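Side-chain contacts in tRNA nucleotidyl transferase-related protein (Thermotoga maritima, PDB 3H38), which probably adds CCA to the 3' end of tRNA, as a magnesium-dependent class II CCA-adding enzyme, this chain holding its nucleotidyltransferase head and RNA-binding parts: residues Y38-F43 with K124-R129; D46-I51 with N134-K139. All coordinates share one frame; numbering follows the deposited sequence.

Interaction 1: residues Y38-F43 with K124-R129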
ATOM      1  N   TYR A  38      10.874 -26.868   5.360  1.00 30.34           N
ATOM      2  CA  TYR A  38      11.110 -25.671   6.171  1.00 25.75           C
ATOM      3  C   TYR A  38       9.968 -24.642   6.134  1.00 30.92           C
ATOM      4  O   TYR A  38       9.314 -24.424   5.105  1.00 27.35           O
ATOM      5  CB  TYR A  38      12.346 -24.923   5.679  1.00 29.41           C
ATOM      6  CG  TYR A  38      13.545 -25.756   5.336  1.00 31.62           C
ATOM      7  CD1 TYR A  38      13.639 -26.387   4.120  1.00 24.52           C
ATOM      8  CD2 TYR A  38      14.611 -25.872   6.225  1.00 35.97           C
ATOM      9  CE1 TYR A  38      14.756 -27.138   3.792  1.00 39.26           C
ATOM     10  CE2 TYR A  38      15.723 -26.628   5.912  1.00 32.60           C
ATOM     11  CZ  TYR A  38      15.794 -27.257   4.695  1.00 31.59           C
ATOM     12  OH  TYR A  38      16.912 -27.990   4.375  1.00 29.00           O
ATOM     13  N   VAL A  39       9.773 -23.961   7.256  1.00 29.29           N
ATOM     14  CA  VAL A  39       8.977 -22.749   7.257  1.00 30.50           C
ATOM     15  C   VAL A  39       9.979 -21.587   7.160  1.00 31.56           C
ATOM     16  O   VAL A  39      11.079 -21.658   7.725  1.00 33.32           O
ATOM     17  CB  VAL A  39       8.059 -22.667   8.498  1.00 26.21           C
ATOM     18  CG1 VAL A  39       8.870 -22.424   9.754  1.00 35.11           C
ATOM     19  CG2 VAL A  39       6.990 -21.597   8.304  1.00 29.55           C
ATOM     20  N   VAL A  40       9.640 -20.554   6.388  1.00 25.25           N
ATOM     21  CA  VAL A  40      10.618 -19.509   6.074  1.00 25.96           C
ATOM     22  C   VAL A  40      10.062 -18.090   6.209  1.00 38.54           C
ATOM     23  O   VAL A  40       8.850 -17.887   6.290  1.00 30.32           O
ATOM     24  CB  VAL A  40      11.120 -19.660   4.630  1.00 26.98           C
ATOM     25  CG1 VAL A  40      11.776 -21.010   4.442  1.00 24.83           C
ATOM     26  CG2 VAL A  40       9.966 -19.504   3.653  1.00 35.93           C
ATOM     27  N   GLY A  41      10.965 -17.113   6.234  1.00 44.90           N
ATOM     28  CA  GLY A  41      10.592 -15.728   6.008  1.00 40.83           C
ATOM     29  C   GLY A  41       9.973 -14.964   7.154  1.00 35.93           C
ATOM     30  O   GLY A  41      10.489 -14.995   8.269  1.00 39.42           O
ATOM     31  N   GLY A  42       8.876 -14.260   6.861  1.00 42.18           N
ATOM     32  CA  GLY A  42       8.239 -13.344   7.804  1.00 38.76           C
ATOM     33  C   GLY A  42       7.747 -14.082   9.020  1.00 39.37           C
ATOM     34  O   GLY A  42       7.930 -13.655  10.157  1.00 34.34           O
ATOM     35  N   PHE A  43       7.146 -15.234   8.784  1.00 45.82           N
ATOM     36  CA  PHE A  43       6.720 -16.057   9.896  1.00 43.03           C
ATOM     37  C   PHE A  43       7.838 -16.314  10.916  1.00 44.58           C
ATOM     38  O   PHE A  43       7.599 -16.373  12.121  1.00 44.84           O
ATOM     39  CB  PHE A  43       6.171 -17.399   9.429  1.00 36.95           C
ATOM     40  CG  PHE A  43       5.912 -18.332  10.565  1.00 37.70           C
ATOM     41  CD1 PHE A  43       4.671 -18.349  11.191  1.00 39.27           C
ATOM     42  CD2 PHE A  43       6.929 -19.146  11.057  1.00 39.00           C
ATOM     43  CE1 PHE A  43       4.422 -19.200  12.279  1.00 41.77           C
ATOM     44  CE2 PHE A  43       6.707 -19.992  12.145  1.00 44.85           C
ATOM     45  CZ  PHE A  43       5.445 -20.019  12.764  1.00 45.57           C
ATOM     46  N   LYS A 124      20.670 -21.288  -0.926  1.00 37.64           N
ATOM     47  CA  LYS A 124      20.521 -20.418  -2.058  1.00 34.97           C
ATOM     48  C   LYS A 124      19.168 -19.761  -2.105  1.00 34.02           C
ATOM     49  O   LYS A 124      19.040 -18.650  -2.529  1.00 32.22           O
ATOM     50  CB  LYS A 124      20.768 -21.189  -3.327  1.00 30.16           C
ATOM     51  CG  LYS A 124      21.953 -20.771  -4.046  1.00 35.56           C
ATOM     52  CD  LYS A 124      23.073 -21.716  -3.872  1.00 43.33           C
ATOM     53  CE  LYS A 124      24.270 -21.332  -4.690  1.00 40.75           C
ATOM     54  NZ  LYS A 124      25.272 -20.715  -3.860  1.00 47.80           N
ATOM     55  N   ASP A 125      18.158 -20.483  -1.705  1.00 24.72           N
ATOM     56  CA  ASP A 125      16.807 -19.932  -1.686  1.00 30.37           C
ATOM     57  C   ASP A 125      16.668 -18.825  -0.638  1.00 33.59           C
ATOM     58  O   ASP A 125      15.799 -17.964  -0.748  1.00 35.94           O
ATOM     59  CB  ASP A 125      15.766 -21.006  -1.411  1.00 37.52           C
ATOM     60  CG  ASP A 125      14.356 -20.441  -1.332  1.00 41.49           C
ATOM     61  OD1 ASP A 125      13.744 -20.121  -2.380  1.00 50.75           O
ATOM     62  OD2 ASP A 125      13.852 -20.321  -0.209  1.00 37.30           O
ATOM     63  N   LEU A 126      17.510 -18.862   0.387  1.00 25.73           N
ATOM     64  CA  LEU A 126      17.460 -17.847   1.449  1.00 34.35           C
ATOM     65  C   LEU A 126      18.352 -16.669   1.032  1.00 32.49           C
ATOM     66  O   LEU A 126      18.021 -15.498   1.232  1.00 31.24           O
ATOM     67  CB  LEU A 126      17.974 -18.435   2.768  1.00 30.95           C
ATOM     68  CG  LEU A 126      17.047 -18.904   3.900  1.00 42.26           C
ATOM     69  CD1 LEU A 126      15.603 -19.294   3.466  1.00 25.32           C
ATOM     70  CD2 LEU A 126      17.716 -20.004   4.709  1.00 26.15           C
ATOM     71  N   TYR A 127      19.480 -17.020   0.423  1.00 24.21           N
ATOM     72  CA  TYR A 127      20.482 -16.073   0.001  1.00 30.28           C
ATOM     73  C   TYR A 127      19.956 -15.069  -1.005  1.00 31.73           C
ATOM     74  O   TYR A 127      20.588 -14.041  -1.210  1.00 24.76           O
ATOM     75  CB  TYR A 127      21.672 -16.793  -0.619  1.00 30.75           C
ATOM     76  CG  TYR A 127      22.987 -16.217  -0.171  1.00 29.89           C
ATOM     77  CD1 TYR A 127      23.165 -14.834  -0.032  1.00 24.90           C
ATOM     78  CD2 TYR A 127      24.061 -17.048   0.094  1.00 25.32           C
ATOM     79  CE1 TYR A 127      24.388 -14.315   0.381  1.00 23.70           C
ATOM     80  CE2 TYR A 127      25.277 -16.551   0.513  1.00 19.60           C
ATOM     81  CZ  TYR A 127      25.439 -15.193   0.661  1.00 29.48           C
ATOM     82  OH  TYR A 127      26.670 -14.736   1.062  1.00 33.98           O
ATOM     83  N   ARG A 128      18.829 -15.383  -1.650  1.00 24.02           N
ATOM     84  CA  ARG A 128      18.277 -14.539  -2.702  1.00 19.44           C
ATOM     85  C   ARG A 128      17.218 -13.582  -2.162  1.00 27.43           C
ATOM     86  O   ARG A 128      16.676 -12.782  -2.915  1.00 40.52           O
ATOM     87  CB  ARG A 128      17.569 -15.396  -3.735  1.00 21.56           C
ATOM     88  CG  ARG A 128      16.162 -15.763  -3.264  1.00 25.68           C
ATOM     89  CD  ARG A 128      15.477 -16.735  -4.200  1.00 35.37           C
ATOM     90  NE  ARG A 128      14.433 -17.506  -3.532  1.00 41.97           N
ATOM     91  CZ  ARG A 128      13.187 -17.086  -3.334  1.00 34.77           C
ATOM     92  NH1 ARG A 128      12.306 -17.874  -2.740  1.00 33.20           N
ATOM     93  NH2 ARG A 128      12.815 -15.889  -3.747  1.00 38.26           N
ATOM     94  N   ARG A 129      16.897 -13.694  -0.874  1.00 29.78           N
ATOM     95  CA  ARG A 129      15.871 -12.853  -0.265  1.00 37.81           C
ATOM     96  C   ARG A 129      16.435 -11.499   0.197  1.00 41.22           C
ATOM     97  O   ARG A 129      17.651 -11.301   0.237  1.00 36.36           O
ATOM     98  CB  ARG A 129      15.201 -13.596   0.877  1.00 41.56           C
ATOM     99  CG  ARG A 129      14.438 -14.820   0.407  1.00 33.29           C
ATOM    100  CD  ARG A 129      14.171 -15.783   1.540  1.00 35.35           C
ATOM    101  NE  ARG A 129      13.499 -16.959   1.020  1.00 40.43           N
ATOM    102  CZ  ARG A 129      12.187 -17.152   1.075  1.00 42.34           C
ATOM    103  NH1 ARG A 129      11.661 -18.257   0.533  1.00 35.57           N
ATOM    104  NH2 ARG A 129      11.406 -16.244   1.672  1.00 28.56           N
TER

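Interaction 2: residues D46-I51 with N134-K139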
ATOM      1  N   ASP A  46       8.719 -12.936  12.570  1.00 26.17           N
ATOM      2  CA  ASP A  46       7.628 -12.625  13.477  1.00 33.71           C
ATOM      3  C   ASP A  46       7.688 -13.471  14.748  1.00 38.48           C
ATOM      4  O   ASP A  46       7.567 -12.940  15.852  1.00 42.49           O
ATOM      5  CB  ASP A  46       6.288 -12.731  12.744  1.00 30.36           C
ATOM      6  CG  ASP A  46       6.143 -11.651  11.636  1.00 45.99           C
ATOM      7  OD1 ASP A  46       6.835 -10.610  11.718  1.00 42.23           O
ATOM      8  OD2 ASP A  46       5.349 -11.828  10.680  1.00 47.05           O
ATOM      9  N   LEU A  47       7.935 -14.770  14.603  1.00 29.11           N
ATOM     10  CA  LEU A  47       8.095 -15.643  15.769  1.00 33.98           C
ATOM     11  C   LEU A  47       9.134 -15.076  16.731  1.00 37.11           C
ATOM     12  O   LEU A  47       8.879 -14.944  17.936  1.00 42.31           O
ATOM     13  CB  LEU A  47       8.460 -17.091  15.367  1.00 31.94           C
ATOM     14  CG  LEU A  47       8.747 -18.061  16.530  1.00 33.20           C
ATOM     15  CD1 LEU A  47       7.483 -18.356  17.304  1.00 25.40           C
ATOM     16  CD2 LEU A  47       9.356 -19.360  16.039  1.00 30.44           C
ATOM     17  N   LEU A  48      10.305 -14.738  16.200  1.00 33.06           N
ATOM     18  CA  LEU A  48      11.414 -14.292  17.046  1.00 34.57           C
ATOM     19  C   LEU A  48      11.126 -12.908  17.673  1.00 45.20           C
ATOM     20  O   LEU A  48      11.537 -12.640  18.801  1.00 48.08           O
ATOM     21  CB  LEU A  48      12.721 -14.283  16.252  1.00 37.02           C
ATOM     22  CG  LEU A  48      13.237 -15.663  15.776  1.00 42.14           C
ATOM     23  CD1 LEU A  48      14.402 -15.529  14.839  1.00 28.71           C
ATOM     24  CD2 LEU A  48      13.643 -16.565  16.965  1.00 37.75           C
ATOM     25  N   LEU A  49      10.416 -12.044  16.945  1.00 42.75           N
ATOM     26  CA  LEU A  49       9.972 -10.746  17.496  1.00 42.96           C
ATOM     27  C   LEU A  49       8.785 -10.902  18.432  1.00 46.83           C
ATOM     28  O   LEU A  49       8.398  -9.956  19.106  1.00 45.58           O
ATOM     29  CB  LEU A  49       9.609  -9.743  16.385  1.00 26.70           C
ATOM     30  CG  LEU A  49      10.833  -9.214  15.631  1.00 37.04           C
ATOM     31  CD1 LEU A  49      10.441  -8.460  14.375  1.00 32.02           C
ATOM     32  CD2 LEU A  49      11.736  -8.365  16.561  1.00 29.69           C
ATOM     33  N   GLY A  50       8.220 -12.105  18.479  1.00 49.87           N
ATOM     34  CA  GLY A  50       7.033 -12.353  19.268  1.00 33.10           C
ATOM     35  C   GLY A  50       5.836 -11.624  18.688  1.00 47.23           C
ATOM     36  O   GLY A  50       5.037 -11.036  19.425  1.00 56.84           O
ATOM     37  N   ILE A  51       5.715 -11.658  17.364  1.00 48.51           N
ATOM     38  CA  ILE A  51       4.623 -11.004  16.655  1.00 51.99           C
ATOM     39  C   ILE A  51       3.728 -12.034  15.985  1.00 52.72           C
ATOM     40  O   ILE A  51       4.169 -12.770  15.119  1.00 55.53           O
ATOM     41  CB  ILE A  51       5.156 -10.054  15.570  1.00 50.37           C
ATOM     42  CG1 ILE A  51       5.849  -8.855  16.214  1.00 47.35           C
ATOM     43  CG2 ILE A  51       4.022  -9.600  14.621  1.00 40.65           C
ATOM     44  CD1 ILE A  51       6.386  -7.845  15.189  1.00 42.34           C
ATOM     45  N   ASN A 134      14.639 -11.266   7.073  1.00 30.92           N
ATOM     46  CA  ASN A 134      13.655 -12.005   6.274  1.00 34.58           C
ATOM     47  C   ASN A 134      14.178 -13.332   5.673  1.00 37.97           C
ATOM     48  O   ASN A 134      13.427 -14.021   4.953  1.00 28.45           O
ATOM     49  CB  ASN A 134      13.083 -11.108   5.162  1.00 24.43           C
ATOM     50  CG  ASN A 134      12.387  -9.869   5.713  1.00 23.79           C
ATOM     51  OD1 ASN A 134      11.911  -9.865   6.849  1.00 36.20           O
ATOM     52  ND2 ASN A 134      12.325  -8.822   4.915  1.00 27.53           N
ATOM     53  N   ALA A 135      15.433 -13.688   5.988  1.00 24.88           N
ATOM     54  CA  ALA A 135      16.168 -14.738   5.260  1.00 29.36           C
ATOM     55  C   ALA A 135      16.466 -15.956   6.143  1.00 28.92           C
ATOM     56  O   ALA A 135      17.534 -16.553   6.086  1.00 35.90           O
ATOM     57  CB  ALA A 135      17.454 -14.172   4.709  1.00 27.75           C
ATOM     58  N   MET A 136      15.515 -16.289   6.992  1.00 32.90           N
ATOM     59  CA  MET A 136      15.743 -17.297   7.996  1.00 33.43           C
ATOM     60  C   MET A 136      14.729 -18.404   7.834  1.00 24.28           C
ATOM     61  O   MET A 136      13.621 -18.214   7.314  1.00 26.67           O
ATOM     62  CB  MET A 136      15.697 -16.702   9.403  1.00 29.31           C
ATOM     63  CG  MET A 136      16.963 -15.930   9.753  1.00 34.47           C
ATOM     64  SD  MET A 136      16.970 -15.347  11.464  1.00 40.66           S
ATOM     65  CE  MET A 136      15.750 -14.016  11.396  1.00 39.51           C
ATOM     66  N   ALA A 137      15.141 -19.584   8.240  1.00 18.54           N
ATOM     67  CA  ALA A 137      14.290 -20.736   8.073  1.00 27.33           C
ATOM     68  C   ALA A 137      14.297 -21.578   9.347  1.00 25.14           C
ATOM     69  O   ALA A 137      15.184 -21.443  10.223  1.00 21.77           O
ATOM     70  CB  ALA A 137      14.738 -21.547   6.827  1.00 10.66           C
ATOM     71  N   ILE A 138      13.261 -22.390   9.476  1.00 25.14           N
ATOM     72  CA  ILE A 138      13.193 -23.370  10.540  1.00 31.09           C
ATOM     73  C   ILE A 138      12.798 -24.676   9.894  1.00 27.03           C
ATOM     74  O   ILE A 138      11.814 -24.755   9.148  1.00 24.86           O
ATOM     75  CB  ILE A 138      12.153 -23.025  11.625  1.00 35.27           C
ATOM     76  CG1 ILE A 138      12.545 -21.748  12.384  1.00 39.40           C
ATOM     77  CG2 ILE A 138      12.016 -24.216  12.609  1.00 18.85           C
ATOM     78  CD1 ILE A 138      11.387 -21.102  13.154  1.00 37.93           C
ATOM     79  N   LYS A 139      13.575 -25.697  10.185  1.00 24.10           N
ATOM     80  CA  LYS A 139      13.403 -26.976   9.539  1.00 28.26           C
ATOM     81  C   LYS A 139      12.319 -27.759  10.241  1.00 24.82           C
ATOM     82  O   LYS A 139      12.318 -27.849  11.466  1.00 27.72           O
ATOM     83  CB  LYS A 139      14.726 -27.739   9.562  1.00 21.57           C
ATOM     84  CG  LYS A 139      14.676 -29.057   8.855  1.00 20.70           C
ATOM     85  CD  LYS A 139      16.083 -29.553   8.607  1.00 21.92           C
ATOM     86  CE  LYS A 139      16.067 -30.763   7.646  1.00 26.16           C
ATOM     87  NZ  LYS A 139      17.355 -31.468   7.751  1.00 27.69           N
TER

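Interaction 1: residues Y38-F43 with K124-R129
Val-40, at the end of strand 37-40, and Leu-126, in the last turn of helix 122-127, bring the two backbones closest, their CA atoms 8.4 Å apart. The strand belongs to the mixed central sheet of the nucleotidyltransferase head domain, and Gly-41, the N-cap of helix 42-49, carries the chain out of it with a positive phi. No hydrogen bond crosses the gap; the contact is made by the Val-40 side chain and Gly-41 CA against Arg-129 and Leu-126. Val-40 CG2 is 3.8 Å from Arg-129 NH1, and Val-40 CB lies over one face of the guanidinium, offset toward the rim; the two side chains cross at about a right angle. The rotation of Val-40 (chi1 -60° to CG1) turns CG2 to the guanidinium and leaves CG1 for Leu-126 CD1, at 4.3 Å. Leu-126 also reaches Ala-137 of the neighbouring strand. Asp-125 holds the guanidinium of Arg-129, an ATP-binding residue with no nucleotide bound in this apo form, along its edge: NE donates to the backbone O of Asp-125, from above the carbonyl plane, and NH1 forms a salt bridge with OD2. The carboxylate is shared. Arg-128 turns NE and NH1 on the same oxygen, Asp-125 OD1, which also receives the backbone N of Arg-104, and Arg-128 NH2 goes on to Glu-106. Asp-125 probably helps to orient Arg-129, as a second-shell residue. The bond from Arg-129 NH1 to Asp-125 OD2 is 3.1 Å long, with an N-H...O angle of 160°; OD2 is met on its syn side, 22° out of the carboxylate plane.

Interaction 2: residues D46-I51 with N134-K139
Helix 42-49, which follows strand 37-40 in the head domain, lies against strand 137-139 and the residues leading into it, and two apolar pairs join them. The backbones stay well apart, 10.6 Å between the CA atoms of Leu-47 and Ile-138, and only long side chains bridge the space. Leu-47 CD2 touches Ile-138 CD1 at 3.9 Å, methyl end to methyl end, the two side chains crossing at about a right angle. Leu-47 turns CG away from its own backbone N (chi1 176°), and Ile-138 sends CG1 out opposite its carbonyl carbon with CD1 extended beyond it, which brings the two methyls together. One residue further along the helix, Leu-48 CD1 meets the terminal methyl of Met-136, CE, at 4.0 Å, the side chains oblique to each other. A bend about the CG-SD bond of Met-136 (chi3 -72°) turns that methyl to the leucine. Helix 8-14 packs on both leucines through Leu-10, and Leu-158 of helix 154-159 covers Leu-48 and Met-136. A Schellman motif with Gly-50 at positive phi closes the helix, Ile-51 N bonding to Asp-46 O at 2.7 Å. Near the other end of the contact, Asn-134, an ATP-binding residue, donates ND2 to Asp-130 and accepts from Arg-45 NH1, linking three nucleotide-binding residues. Neither pair has a polar partner across the contact, so the direct contact of the two segments rests on apolar packing of methyl groups, next to the hydrogen bond between Asn-134 and Arg-45.

How the interactions relate
Interactions 1 and 2 share helix 42-49 and meet along the sheet, where strands 37-40 and 137-139 are antiparallel neighbours; their centres lie 10 Å apart. Probable backbone hydrogen bonds join them: Val-39 O to Ile-138 N at 2.9 Å and Gly-41 N to Met-136 O at 3.1 Å. Interaction 1 takes Val-40 to Leu-126 of helix 122-127 and to Arg-129 beyond it; interaction 2 takes Ile-138 to helix 42-49. Both adjoin the nucleotide site, through Arg-129 and Asn-134. The side chain of Val-40 is about 5 Å from that of Asp-57, which binds magnesium in another structure, and that of Met-136 about 5 Å from that of Arg-45; neither metal nor nucleotide is bound here.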